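Local coordinates for Lmo0812 protein (PDB 4YF1) that is a putative pyrophosphohydrolase of the HD-domain superfamily that probably removes the 3'-diphosphate from guanosine-3',5'-bis(diphosphate), at residues T92-W95 / E96-K99. Numbering follows the deposited sequence.
Sequences TLSW and EERK
E96 lies beside S94, with E96 CB 4.2 Å from S94 OG. The E96 chain is extended beyond CG and carries OE1 to a water, which donates to it and lies 2.7 Å from S94 OG. E97 carries the capping contact. Its backbone N donates to S94 OG over 3.3 Å. The S94 hydroxyl sits between its own backbone N and carbonyl carbon (chi1 73°), which places OG in front of the N-H of E97. S94 is the N-cap of helix 95-108, at the end of the loop that follows helix 78-87 in this HD-family protein. E97 CG packs against the same oxygen. A second water accepts from S94 N and donates weakly to E97 OE1. R98 N donates to S94 O over 2.9 Å. Its side chain then folds back along the loop. With the bend at chi3 (-84°), NE donates a hydrogen bond to L93 O (2.9 Å, 152° at the hydrogen). This oxygen lies in the guanidinium plane, while NE stands above the carbonyl plane of L93. W95 CA covers one guanidinium face, and NH1 reaches the edge of the indole, whose plane is almost perpendicular. R98 NH2 also forms a salt bridge with E89. K99 N donates to W95 O. Bent at chi2, the K99 chain runs across one face of the W95 indole, with CG 3.8 Å from the centroid of the six-membered ring in a CH-pi contact. NZ makes an off-centre cation-pi contact with the five-membered ring and a salt bridge with E89. Both W95 and K99 also touch helix 147-160.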
loop_
_atom_site.group_PDB
_atom_site.type_symbol
_atom_site.label_atom_id
_atom_site.label_comp_id
_atom_site.label_asym_id
_atom_site.label_seq_id
_atom_site.Cartn_x
_atom_site.Cartn_y
_atom_site.Cartn_z
ATOM N N THR A 92 -2.382 -22.218 -10.082
ATOM C CA THR A 92 -2.762 -23.491 -10.699
ATOM C C THR A 92 -1.617 -24.507 -10.702
ATOM O O THR A 92 -1.834 -25.664 -11.003
ATOM C CB THR A 92 -3.283 -23.315 -12.155
ATOM O OG1 THR A 92 -2.240 -22.835 -13.018
ATOM C CG2 THR A 92 -4.467 -22.352 -12.203
ATOM N N LEU A 93 -0.407 -24.079 -10.338
ATOM C CA LEU A 93 0.773 -24.952 -10.342
ATOM C C LEU A 93 1.033 -25.531 -8.959
ATOM O O LEU A 93 0.625 -24.952 -7.956
ATOM C CB LEU A 93 1.987 -24.163 -10.788
ATOM C CG LEU A 93 1.844 -23.480 -12.155
ATOM C CD1 LEU A 93 3.057 -22.625 -12.506
ATOM C CD2 LEU A 93 1.567 -24.501 -13.246
ATOM N N SER A 94 1.728 -26.663 -8.910
ATOM C CA SER A 94 2.039 -27.311 -7.622
ATOM C C SER A 94 2.975 -26.405 -6.786
ATOM O O SER A 94 3.645 -25.495 -7.332
ATOM C CB SER A 94 2.713 -28.660 -7.846
ATOM O OG SER A 94 4.052 -28.498 -8.297
ATOM N N TRP A 95 3.015 -26.646 -5.485
ATOM C CA TRP A 95 3.855 -25.879 -4.565
ATOM C C TRP A 95 5.304 -25.948 -4.993
ATOM O O TRP A 95 5.964 -24.905 -5.155
ATOM C CB TRP A 95 3.700 -26.407 -3.129
ATOM C CG TRP A 95 4.334 -25.551 -1.989
ATOM C CD1 TRP A 95 3.688 -24.637 -1.180
ATOM C CD2 TRP A 95 5.674 -25.620 -1.514
ATOM N NE1 TRP A 95 4.543 -24.171 -0.220
ATOM C CE2 TRP A 95 5.779 -24.731 -0.421
ATOM C CE3 TRP A 95 6.811 -26.327 -1.920
ATOM C CZ2 TRP A 95 6.988 -24.535 0.270
ATOM C CZ3 TRP A 95 8.013 -26.147 -1.214
ATOM C CH2 TRP A 95 8.088 -25.280 -0.135
ATOM N N GLU A 96 5.795 -27.151 -5.268
ATOM C CA GLU A 96 7.198 -27.296 -5.717
ATOM C C GLU A 96 7.509 -26.470 -7.009
ATOM O O GLU A 96 8.588 -25.877 -7.131
ATOM C CB GLU A 96 7.515 -28.748 -5.948
ATOM C CG GLU A 96 7.687 -29.539 -4.666
ATOM C CD GLU A 96 7.698 -31.029 -4.939
ATOM O OE1 GLU A 96 6.648 -31.548 -5.366
ATOM O OE2 GLU A 96 8.751 -31.659 -4.759
ATOM N N GLU A 97 6.556 -26.432 -7.929
ATOM C CA GLU A 97 6.771 -25.718 -9.182
ATOM C C GLU A 97 6.727 -24.205 -8.927
ATOM O O GLU A 97 7.559 -23.470 -9.447
ATOM C CB GLU A 97 5.797 -26.188 -10.283
ATOM C CG GLU A 97 6.121 -27.610 -10.767
ATOM C CD GLU A 97 5.228 -28.130 -11.893
ATOM O OE1 GLU A 97 4.443 -27.367 -12.512
ATOM O OE2 GLU A 97 5.307 -29.354 -12.166
ATOM N N ARG A 98 5.757 -23.750 -8.135
ATOM C CA ARG A 98 5.636 -22.304 -7.812
ATOM C C ARG A 98 6.897 -21.815 -7.126
ATOM O O ARG A 98 7.438 -20.754 -7.406
ATOM C CB ARG A 98 4.424 -22.065 -6.907
ATOM C CG ARG A 98 3.087 -22.270 -7.602
ATOM C CD ARG A 98 1.879 -21.968 -6.735
ATOM N NE ARG A 98 1.462 -23.097 -5.875
ATOM C CZ ARG A 98 1.396 -23.112 -4.543
ATOM N NH1 ARG A 98 0.967 -24.221 -3.928
ATOM N NH2 ARG A 98 1.704 -22.057 -3.795
ATOM N N LYS A 99 7.387 -22.634 -6.211
ATOM C CA LYS A 99 8.579 -22.294 -5.470
ATOM C C LYS A 99 9.832 -22.307 -6.310
ATOM O O LYS A 99 10.670 -21.396 -6.184
ATOM C CB LYS A 99 8.695 -23.199 -4.218
ATOM C CG LYS A 99 7.966 -22.614 -3.034
ATOM C CD LYS A 99 6.632 -21.928 -3.264
ATOM C CE LYS A 99 6.325 -21.055 -2.084
ATOM N NZ LYS A 99 4.982 -20.420 -2.036
HETATM O O HOH W 1 2.089 -27.946 -11.234
HETATM O O HOH W 2 5.493 -30.793 -8.167
#